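PDB 6JBX: fatty acid biosynthesis transcriptional regulator from Streptococcus pneumoniae, which binds DNA as a MarR-family repressor of the fatty acid synthesis pathway, with acyl-ACP as co-repressor. Local coordinates for residues Val31-Ser36 against Arg112-Phe117; Ser36-Ile41 against Gly107-Arg112; Met46-Val51 against Asn79-Lys84. All coordinates share one frame; numbering follows the deposited sequence.

Interaction 1 of 3, residues Val31-Ser36 against Arg112-Phe117; sequences VNLRGS and RLHKRF
Leu-33 and His-114 bring the two backbones nearest, CA to CA 7.6 Å, with Asn-32 and Phe-117 next at 8.3 Å, as the last turn of helix 11-34 lies against the middle of helix 105-125. In the winged helix-turn-helix fold of the MarR family, the long helix 105-125 runs from the DNA-binding lobe toward the dimerisation region, and the end of helix 11-34 packs on it here.

Asn-32 makes the polar end of the contact, against Phe-117. Its CG stands anti to the backbone N (chi1 175°), which sends the amide across the gap to lie along Phe-117. OD1 comes to 3.5 Å from CD1 of that ring, with the amide and ring planes 36° apart. The same oxygen accepts a hydrogen from each of two waters. Water 1, whose O is 3.1 Å from Asn-32 OD1, sits over a face of the Phe-117 ring near its rim and in the plane of the His-114 imidazole, where its bond to ND1 is weak. Water 2 bonds weakly to Asn-32 OD1 and also to the Leu-113 carbonyl, where the modelled separation of water 2 O and Leu-113 O is a short 2.5 Å. The helices are thus bridged by water, with no direct hydrogen bond between the segments.

Beside this polar patch, Leu-33 CD2 approaches His-114 ND1 at 4.1 Å. Both residues also lean on Ile-43 and Met-46 of helix 43-54, while Phe-117 meets the ring of Phe-147 of the second subunit.

Past the helix end, Ser-36 CB presses on Leu-113 CD2 at 3.4 Å, tight for two carbons. The serine is fixed by its own helix end: its backbone N and its hydroxyl both bond to the Leu-33 carbonyl, with OG 2.6 Å from Leu-33 O and in the carbonyl plane.

Interaction 2 of 3, residues Ser36-Ile41 against Gly107-Arg112; sequences SRFKDI and GRLIHR
Phe-38 and Ile-110 meet because of how each leaves its backbone: the phenylalanine CG is anti to its own carbonyl carbon (chi1 -56°), directing the ring toward helix 105-125, while Ile-110 is fully extended, chi1 -168° and chi2 -177°, and reaches out of the helix toward the loop. The two slide past one another in opposite directions. Phe-38 CD2 rests 3.9 Å from Ile-110 CB, and farther out the Phe-38 side chain crosses that of Leu-109 at about a right angle, with CZ 4.0 Å from Leu-109 CD1. Arg-37 CG covers one face of the ring near its rim.

The tip of Ile-110 continues to Ile-41. Its CD1 lies 3.7 Å from Ile-41 CB and about equally near both CG1 and CG2, so this one methyl sits against the branch point of the second isoleucine. The contact is wholly apolar across the segments.

An ST turn shapes the loop that delivers these groups: Phe-38 N donates to Ser-36 OG at 2.9 Å. Lys-39 then folds back, its NZ 2.6 Å from Ser-36 O.

In the fold, this loop joins helix 11-34 to helix 43-54. Ile-110 also touches Met-46 and Ile-49 of helix 43-54, and Tyr-86, between helix 71-84 and strand 87-91, packs on Phe-38, Ile-41 and Ile-110.

Interaction 3 of 3, residues Met46-Val51 against Asn79-Lys84; sequences MHTIDV and NNLERK
Leu-81 reaches from helix 71-84 to Thr-48 and Ile-49 of helix 43-54, where the helices approach to 8.3 Å between Leu-81 CA and Ile-49 CA. This is part of the hydrophobic core of the winged helix-turn-helix domain: helix 71-84 is the second helix of the helix-turn-helix pair, the position of the recognition helix in MarR-family proteins, and helix 43-54 packs behind it.

The leucine starts with CB directed at the other helix. CG lies anti to the carbonyl carbon (chi1 -77°), and from there the branches part to serve different partners. CD1 goes to the threonine, 3.6 Å from Thr-48 CG2 and 3.8 Å from Thr-48 CB, and it still grazes the isoleucine, with Ile-49 CG1 at 4.1 Å. Leu-81 CD2, the other methyl, lies along the outer part of the isoleucine, 3.9 Å from both Ile-49 CG1 and Ile-49 CD1. The same CD2 also packs against Ile-41, so the loop before helix 43-54 joins the same cluster. Both neighbours on helix 43-54 cross the leucine at a slant. All three side chains are buried, and only carbon atoms meet.

Thr-48 also touches Leu-67 of helix 60-67, as well as Ser-77 and Leu-78, while Ile-49 turns to Ile-110 of helix 105-125 and to Tyr-86. The contact therefore helps tie helix 71-84 to the rest of the domain while other residues of that helix face the bound DNA: Asn-79 ND2 hydrogen-bonds a phosphate, and Arg-83 packs on one. Within its own helix, the arginine turns back to Asn-80. The carboxamide oxygen lies in the guanidinium plane, at its edge, in a nearly straight (174°) but weak bond, with Arg-83 NH2 3.5 Å from Asn-80 OD1.

From the N terminus, the chain runs through helix 11-34, whose end opens interaction 1; that loop closes only at residues 112-117, midway along helix 105-125. Interaction 2 starts as the helix gives way to the loop at 36-41 and closes slightly earlier, at 107-112. Interaction 3, between 46-51 and 79-84, closes first. The three loops therefore nest without crossing, 3 within 2 and 2 within 1. Interactions 1 and 2 share Ser-36 and Arg-112 and line up along helix 105-125. Met-46 of helix 43-54 packs on His-114, linking interaction 3 to interaction 1, and Lys-84 NZ probably hydrogen-bonds Asp-40 O, linking it to interaction 2. Together they tie the DNA-binding lobe to helix 11-34.

Interaction 1 of 3, residues Val31-Ser36 against Arg112-Phe117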
loop_
_atom_site.group_PDB
_atom_site.type_symbol
_atom_site.label_atom_id
_atom_site.label_comp_id
_atom_site.label_asym_id
_atom_site.label_seq_id
_atom_site.Cartn_x
_atom_site.Cartn_y
_atom_site.Cartn_z
ATOM N N VAL A 31 -11.293 -3.596 3.746
ATOM C CA VAL A 31 -12.365 -4.584 3.781
ATOM C C VAL A 31 -12.513 -5.121 5.209
ATOM O O VAL A 31 -13.618 -5.334 5.678
ATOM C CB VAL A 31 -12.119 -5.752 2.804
ATOM C CG1 VAL A 31 -12.940 -7.010 3.131
ATOM C CG2 VAL A 31 -12.375 -5.326 1.388
ATOM N N ASN A 32 -11.416 -5.360 5.873
ATOM C CA ASN A 32 -11.494 -5.819 7.257
ATOM C C ASN A 32 -12.162 -4.760 8.172
ATOM O O ASN A 32 -12.907 -5.120 9.091
ATOM C CB ASN A 32 -10.106 -6.152 7.781
ATOM C CG ASN A 32 -10.090 -6.514 9.245
ATOM O OD1 ASN A 32 -9.616 -5.742 10.086
ATOM N ND2 ASN A 32 -10.568 -7.706 9.533
ATOM N N LEU A 33 -11.880 -3.469 7.982
ATOM C CA LEU A 33 -12.522 -2.410 8.797
ATOM C C LEU A 33 -14.026 -2.320 8.466
ATOM O O LEU A 33 -14.824 -2.219 9.389
ATOM C CB LEU A 33 -11.887 -1.043 8.547
ATOM C CG LEU A 33 -10.479 -0.778 9.085
ATOM C CD1 LEU A 33 -9.989 0.516 8.470
ATOM C CD2 LEU A 33 -10.447 -0.674 10.601
ATOM N N ARG A 34 -14.395 -2.351 7.178
ATOM C CA ARG A 34 -15.775 -2.222 6.694
ATOM C C ARG A 34 -16.649 -3.398 7.154
ATOM O O ARG A 34 -17.877 -3.261 7.274
ATOM C CB ARG A 34 -15.869 -2.157 5.175
ATOM C CG ARG A 34 -15.192 -0.937 4.572
ATOM C CD ARG A 34 -15.828 0.371 4.989
ATOM N NE ARG A 34 -15.247 1.473 4.254
ATOM C CZ ARG A 34 -15.479 2.761 4.481
ATOM N NH1 ARG A 34 -16.325 3.124 5.429
ATOM N NH2 ARG A 34 -14.870 3.680 3.738
ATOM N N GLY A 35 -16.050 -4.526 7.424
ATOM C CA GLY A 35 -16.782 -5.673 7.945
ATOM C C GLY A 35 -16.840 -5.648 9.462
ATOM O O GLY A 35 -17.483 -6.513 10.062
ATOM N N SER A 36 -16.176 -4.670 10.091
ATOM C CA SER A 36 -16.150 -4.577 11.549
ATOM C C SER A 36 -17.474 -3.986 12.078
ATOM O O SER A 36 -18.376 -3.597 11.319
ATOM C CB SER A 36 -14.996 -3.759 12.035
ATOM O OG SER A 36 -15.257 -2.346 11.963
ATOM N N ARG A 112 -7.957 0.188 18.850
ATOM C CA ARG A 112 -7.677 -1.154 19.335
ATOM C C ARG A 112 -7.904 -2.212 18.240
ATOM O O ARG A 112 -7.080 -3.099 17.982
ATOM C CB ARG A 112 -8.575 -1.435 20.537
ATOM C CG ARG A 112 -8.599 -2.896 20.944
ATOM C CD ARG A 112 -7.278 -3.323 21.553
ATOM N NE ARG A 112 -7.486 -4.282 22.638
ATOM C CZ ARG A 112 -7.295 -5.598 22.546
ATOM N NH1 ARG A 112 -6.874 -6.122 21.406
ATOM N NH2 ARG A 112 -7.488 -6.369 23.612
ATOM N N LEU A 113 -9.034 -2.137 17.583
ATOM C CA LEU A 113 -9.422 -3.151 16.601
ATOM C C LEU A 113 -8.419 -3.200 15.439
ATOM O O LEU A 113 -8.057 -4.284 14.905
ATOM C CB LEU A 113 -10.825 -2.774 16.114
ATOM C CG LEU A 113 -11.408 -3.641 15.010
ATOM C CD1 LEU A 113 -11.763 -5.016 15.560
ATOM C CD2 LEU A 113 -12.626 -2.959 14.407
ATOM N N HIS A 114 -7.960 -2.018 15.041
ATOM C CA HIS A 114 -6.971 -1.898 13.935
ATOM C C HIS A 114 -5.634 -2.495 14.386
ATOM O O HIS A 114 -4.830 -2.866 13.507
ATOM C CB HIS A 114 -6.833 -0.434 13.495
ATOM C CG HIS A 114 -6.100 -0.260 12.208
ATOM N ND1 HIS A 114 -6.359 -1.042 11.099
ATOM C CD2 HIS A 114 -5.119 0.596 11.846
ATOM C CE1 HIS A 114 -5.571 -0.675 10.109
ATOM N NE2 HIS A 114 -4.800 0.329 10.543
ATOM N N LYS A 115 -5.405 -2.586 15.692
ATOM C CA LYS A 115 -4.161 -3.148 16.211
ATOM C C LYS A 115 -4.233 -4.668 16.182
ATOM O O LYS A 115 -3.207 -5.295 16.026
ATOM C CB LYS A 115 -3.876 -2.717 17.651
ATOM C CG LYS A 115 -3.198 -1.366 17.788
ATOM C CD LYS A 115 -2.908 -1.053 19.251
ATOM C CE LYS A 115 -3.136 0.397 19.621
ATOM N NZ LYS A 115 -3.054 0.612 21.089
ATOM N N ARG A 116 -5.409 -5.238 16.407
ATOM C CA ARG A 116 -5.527 -6.695 16.352
ATOM C C ARG A 116 -5.173 -7.169 14.926
ATOM O O ARG A 116 -4.622 -8.235 14.759
ATOM C CB ARG A 116 -6.926 -7.197 16.726
ATOM C CG ARG A 116 -7.457 -6.694 18.064
ATOM C CD ARG A 116 -8.786 -7.344 18.469
ATOM N NE ARG A 116 -8.608 -8.542 19.304
ATOM C CZ ARG A 116 -8.466 -9.793 18.841
ATOM N NH1 ARG A 116 -8.405 -10.028 17.537
ATOM N NH2 ARG A 116 -8.413 -10.816 19.683
ATOM N N PHE A 117 -5.490 -6.365 13.902
ATOM C CA PHE A 117 -5.198 -6.697 12.532
ATOM C C PHE A 117 -3.681 -6.711 12.313
ATOM O O PHE A 117 -3.143 -7.675 11.781
ATOM C CB PHE A 117 -5.895 -5.738 11.563
ATOM C CG PHE A 117 -5.665 -6.126 10.122
ATOM C CD1 PHE A 117 -6.435 -7.108 9.522
ATOM C CD2 PHE A 117 -4.617 -5.575 9.409
ATOM C CE1 PHE A 117 -6.197 -7.480 8.210
ATOM C CE2 PHE A 117 -4.378 -5.950 8.101
ATOM C CZ PHE A 117 -5.160 -6.908 7.506
HETATM O O HOH W 1 -7.892 -3.352 9.158
HETATM O O HOH W 2 -9.161 -5.967 13.373
#

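Interaction 2 of 3, residues Ser36-Ile41 against Gly107-Arg112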
loop_
_atom_site.group_PDB
_atom_site.type_symbol
_atom_site.label_atom_id
_atom_site.label_comp_id
_atom_site.label_asym_id
_atom_site.label_seq_id
_atom_site.Cartn_x
_atom_site.Cartn_y
_atom_site.Cartn_z
ATOM N N SER A 36 -16.176 -4.670 10.091
ATOM C CA SER A 36 -16.150 -4.577 11.549
ATOM C C SER A 36 -17.474 -3.986 12.078
ATOM O O SER A 36 -18.376 -3.597 11.319
ATOM C CB SER A 36 -14.996 -3.759 12.035
ATOM O OG SER A 36 -15.257 -2.346 11.963
ATOM N N ARG A 37 -17.529 -3.841 13.396
ATOM C CA ARG A 37 -18.670 -3.274 14.037
ATOM C C ARG A 37 -18.671 -1.751 13.808
ATOM O O ARG A 37 -19.657 -1.115 14.154
ATOM C CB ARG A 37 -18.696 -3.698 15.516
ATOM C CG ARG A 37 -17.932 -2.796 16.466
ATOM C CD ARG A 37 -17.241 -3.532 17.624
ATOM N NE ARG A 37 -18.117 -4.038 18.677
ATOM C CZ ARG A 37 -18.485 -5.309 18.832
ATOM N NH1 ARG A 37 -17.881 -6.256 18.147
ATOM N NH2 ARG A 37 -19.478 -5.632 19.644
ATOM N N PHE A 38 -17.569 -1.152 13.322
ATOM C CA PHE A 38 -17.554 0.256 12.952
ATOM C C PHE A 38 -17.381 0.399 11.435
ATOM O O PHE A 38 -16.283 0.232 10.908
ATOM C CB PHE A 38 -16.468 1.005 13.729
ATOM C CG PHE A 38 -16.615 0.845 15.217
ATOM C CD1 PHE A 38 -17.724 1.350 15.886
ATOM C CD2 PHE A 38 -15.691 0.102 15.933
ATOM C CE1 PHE A 38 -17.879 1.145 17.255
ATOM C CE2 PHE A 38 -15.862 -0.133 17.287
ATOM C CZ PHE A 38 -16.942 0.405 17.951
ATOM N N LYS A 39 -18.444 0.741 10.730
ATOM C CA LYS A 39 -18.424 0.557 9.290
ATOM C C LYS A 39 -18.240 1.867 8.541
ATOM O O LYS A 39 -18.206 1.840 7.331
ATOM C CB LYS A 39 -19.697 -0.111 8.777
ATOM C CG LYS A 39 -19.923 -1.489 9.343
ATOM C CD LYS A 39 -21.153 -2.132 8.747
ATOM C CE LYS A 39 -21.257 -3.578 9.145
ATOM N NZ LYS A 39 -20.885 -3.776 10.554
ATOM N N ASP A 40 -17.992 2.949 9.236
ATOM C CA ASP A 40 -17.938 4.260 8.579
ATOM C C ASP A 40 -16.510 4.855 8.634
ATOM O O ASP A 40 -16.376 6.076 8.617
ATOM C CB ASP A 40 -18.943 5.215 9.239
ATOM C CG ASP A 40 -18.647 5.458 10.711
ATOM O OD1 ASP A 40 -17.976 4.594 11.324
ATOM O OD2 ASP A 40 -19.058 6.522 11.225
ATOM N N ILE A 41 -15.462 4.008 8.639
ATOM C CA ILE A 41 -14.072 4.448 8.751
ATOM C C ILE A 41 -13.258 3.757 7.648
ATOM O O ILE A 41 -13.195 2.538 7.575
ATOM C CB ILE A 41 -13.498 4.146 10.145
ATOM C CG1 ILE A 41 -14.098 5.047 11.224
ATOM C CG2 ILE A 41 -11.974 4.251 10.152
ATOM C CD1 ILE A 41 -13.818 6.528 11.010
ATOM N N GLY A 107 -13.235 6.333 19.307
ATOM C CA GLY A 107 -11.945 6.342 18.647
ATOM C C GLY A 107 -10.990 5.319 19.246
ATOM O O GLY A 107 -10.382 4.570 18.520
ATOM N N ARG A 108 -10.890 5.276 20.567
ATOM C CA ARG A 108 -10.028 4.311 21.250
ATOM C C ARG A 108 -10.470 2.885 20.897
ATOM O O ARG A 108 -9.602 2.008 20.619
ATOM C CB ARG A 108 -10.031 4.549 22.762
ATOM C CG ARG A 108 -9.314 5.835 23.158
ATOM C CD ARG A 108 -9.035 6.028 24.653
ATOM N NE ARG A 108 -10.231 6.062 25.486
ATOM C CZ ARG A 108 -10.969 7.142 25.723
ATOM N NH1 ARG A 108 -10.622 8.313 25.221
ATOM N NH2 ARG A 108 -12.081 7.035 26.420
ATOM N N LEU A 109 -11.790 2.660 20.811
ATOM C CA LEU A 109 -12.309 1.306 20.524
ATOM C C LEU A 109 -11.867 0.861 19.128
ATOM O O LEU A 109 -11.417 -0.251 18.966
ATOM C CB LEU A 109 -13.836 1.269 20.600
ATOM C CG LEU A 109 -14.464 0.977 21.961
ATOM C CD1 LEU A 109 -15.959 0.699 21.781
ATOM C CD2 LEU A 109 -13.792 -0.200 22.651
ATOM N N ILE A 110 -12.033 1.705 18.120
ATOM C CA ILE A 110 -11.679 1.264 16.812
ATOM C C ILE A 110 -10.136 1.217 16.677
ATOM O O ILE A 110 -9.608 0.390 15.931
ATOM C CB ILE A 110 -12.358 2.104 15.715
ATOM C CG1 ILE A 110 -12.198 1.424 14.349
ATOM C CG2 ILE A 110 -11.840 3.529 15.716
ATOM C CD1 ILE A 110 -12.753 2.189 13.168
ATOM N N HIS A 111 -9.401 2.090 17.365
ATOM C CA HIS A 111 -7.938 2.059 17.320
ATOM C C HIS A 111 -7.436 0.674 17.750
ATOM O O HIS A 111 -6.592 0.080 17.101
ATOM C CB HIS A 111 -7.375 3.179 18.202
ATOM C CG HIS A 111 -5.887 3.257 18.235
ATOM N ND1 HIS A 111 -5.125 3.300 17.083
ATOM C CD2 HIS A 111 -5.026 3.282 19.272
ATOM C CE1 HIS A 111 -3.855 3.369 17.413
ATOM N NE2 HIS A 111 -3.767 3.365 18.744
ATOM N N ARG A 112 -7.957 0.188 18.850
ATOM C CA ARG A 112 -7.677 -1.154 19.335
ATOM C C ARG A 112 -7.904 -2.212 18.240
ATOM O O ARG A 112 -7.080 -3.099 17.982
ATOM C CB ARG A 112 -8.575 -1.435 20.537
ATOM C CG ARG A 112 -8.599 -2.896 20.944
ATOM C CD ARG A 112 -7.278 -3.323 21.553
ATOM N NE ARG A 112 -7.486 -4.282 22.638
ATOM C CZ ARG A 112 -7.295 -5.598 22.546
ATOM N NH1 ARG A 112 -6.874 -6.122 21.406
ATOM N NH2 ARG A 112 -7.488 -6.369 23.612
#

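Interaction 3 of 3, residues Met46-Val51 against Asn79-Lys84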
loop_
_atom_site.group_PDB
_atom_site.type_symbol
_atom_site.label_atom_id
_atom_site.label_comp_id
_atom_site.label_asym_id
_atom_site.label_seq_id
_atom_site.Cartn_x
_atom_site.Cartn_y
_atom_site.Cartn_z
ATOM N N MET A 46 -8.467 5.614 9.258
ATOM C CA MET A 46 -7.853 4.795 10.310
ATOM C C MET A 46 -6.402 5.252 10.530
ATOM O O MET A 46 -5.938 5.275 11.657
ATOM C CB MET A 46 -7.910 3.314 9.951
ATOM C CG MET A 46 -7.538 2.379 11.060
ATOM S SD MET A 46 -8.597 2.392 12.534
ATOM C CE MET A 46 -7.399 3.074 13.671
ATOM N N HIS A 47 -5.723 5.731 9.489
ATOM C CA HIS A 47 -4.350 6.207 9.710
ATOM C C HIS A 47 -4.350 7.462 10.596
ATOM O O HIS A 47 -3.505 7.585 11.453
ATOM C CB HIS A 47 -3.608 6.481 8.394
ATOM C CG HIS A 47 -3.325 5.241 7.619
ATOM N ND1 HIS A 47 -3.167 5.272 6.250
ATOM C CD2 HIS A 47 -3.238 3.945 8.006
ATOM C CE1 HIS A 47 -2.973 4.039 5.821
ATOM N NE2 HIS A 47 -3.021 3.203 6.885
ATOM N N THR A 48 -5.267 8.394 10.349
ATOM C CA THR A 48 -5.390 9.590 11.176
ATOM C C THR A 48 -5.725 9.181 12.608
ATOM O O THR A 48 -5.070 9.628 13.542
ATOM C CB THR A 48 -6.405 10.573 10.601
ATOM O OG1 THR A 48 -5.978 10.884 9.281
ATOM C CG2 THR A 48 -6.525 11.841 11.416
ATOM N N ILE A 49 -6.652 8.244 12.781
ATOM C CA ILE A 49 -7.010 7.808 14.123
ATOM C C ILE A 49 -5.767 7.253 14.839
ATOM O O ILE A 49 -5.570 7.475 16.051
ATOM C CB ILE A 49 -8.170 6.800 14.097
ATOM C CG1 ILE A 49 -9.477 7.489 13.690
ATOM C CG2 ILE A 49 -8.309 6.075 15.422
ATOM C CD1 ILE A 49 -10.663 6.572 13.642
ATOM N N ASP A 50 -4.960 6.523 14.099
ATOM C CA ASP A 50 -3.775 5.814 14.609
ATOM C C ASP A 50 -2.738 6.815 15.140
ATOM O O ASP A 50 -2.242 6.667 16.243
ATOM C CB ASP A 50 -3.172 4.970 13.477
ATOM C CG ASP A 50 -2.104 4.008 13.934
ATOM O OD1 ASP A 50 -2.338 3.324 14.958
ATOM O OD2 ASP A 50 -1.036 3.982 13.273
ATOM N N VAL A 51 -2.451 7.839 14.367
ATOM C CA VAL A 51 -1.529 8.872 14.803
ATOM C C VAL A 51 -2.034 9.481 16.126
ATOM O O VAL A 51 -1.268 9.615 17.087
ATOM C CB VAL A 51 -1.355 9.950 13.721
ATOM C CG1 VAL A 51 -0.581 11.146 14.246
ATOM C CG2 VAL A 51 -0.690 9.393 12.472
ATOM N N ASN A 79 -12.378 16.955 10.401
ATOM C CA ASN A 79 -13.782 17.400 10.424
ATOM C C ASN A 79 -14.710 16.187 10.300
ATOM O O ASN A 79 -15.669 16.075 11.064
ATOM C CB ASN A 79 -14.113 18.395 9.298
ATOM C CG ASN A 79 -13.517 19.776 9.494
ATOM O OD1 ASN A 79 -12.987 20.076 10.564
ATOM N ND2 ASN A 79 -13.608 20.616 8.466
ATOM N N ASN A 80 -14.445 15.294 9.331
ATOM C CA ASN A 80 -15.246 14.050 9.177
ATOM C C ASN A 80 -15.164 13.192 10.452
ATOM O O ASN A 80 -16.145 12.579 10.880
ATOM C CB ASN A 80 -14.837 13.246 7.936
ATOM C CG ASN A 80 -15.111 13.990 6.645
ATOM O OD1 ASN A 80 -16.009 14.835 6.587
ATOM N ND2 ASN A 80 -14.318 13.731 5.610
ATOM N N LEU A 81 -13.998 13.098 11.040
ATOM C CA LEU A 81 -13.810 12.176 12.174
ATOM C C LEU A 81 -14.486 12.792 13.416
ATOM O O LEU A 81 -15.054 12.096 14.207
ATOM C CB LEU A 81 -12.312 11.951 12.416
ATOM C CG LEU A 81 -11.573 11.007 11.458
ATOM C CD1 LEU A 81 -10.052 11.042 11.700
ATOM C CD2 LEU A 81 -12.083 9.579 11.618
ATOM N N GLU A 82 -14.425 14.108 13.569
ATOM C CA GLU A 82 -15.107 14.753 14.714
ATOM C C GLU A 82 -16.620 14.598 14.513
ATOM O O GLU A 82 -17.265 14.167 15.391
ATOM C CB GLU A 82 -14.727 16.231 14.861
ATOM C CG GLU A 82 -15.226 16.865 16.168
ATOM C CD GLU A 82 -14.497 18.125 16.637
ATOM O OE1 GLU A 82 -14.094 18.955 15.765
ATOM O OE2 GLU A 82 -14.315 18.275 17.883
ATOM N N ARG A 83 -17.130 14.904 13.324
ATOM C CA ARG A 83 -18.548 14.716 13.012
ATOM C C ARG A 83 -18.978 13.277 13.335
ATOM O O ARG A 83 -20.085 13.078 13.861
ATOM C CB ARG A 83 -18.818 15.027 11.532
ATOM C CG ARG A 83 -20.219 14.638 11.055
ATOM C CD ARG A 83 -20.522 14.984 9.599
ATOM N NE ARG A 83 -19.555 14.421 8.649
ATOM C CZ ARG A 83 -19.590 13.177 8.176
ATOM N NH1 ARG A 83 -20.557 12.359 8.554
ATOM N NH2 ARG A 83 -18.664 12.752 7.336
ATOM N N LYS A 84 -18.151 12.268 12.999
ATOM C CA LYS A 84 -18.571 10.896 13.168
ATOM C C LYS A 84 -18.323 10.422 14.595
ATOM O O LYS A 84 -18.674 9.328 14.890
ATOM C CB LYS A 84 -17.879 9.999 12.142
ATOM C CG LYS A 84 -18.392 10.175 10.722
ATOM C CD LYS A 84 -17.921 9.144 9.731
ATOM C CE LYS A 84 -16.647 9.587 9.043
ATOM N NZ LYS A 84 -16.249 8.662 7.959
#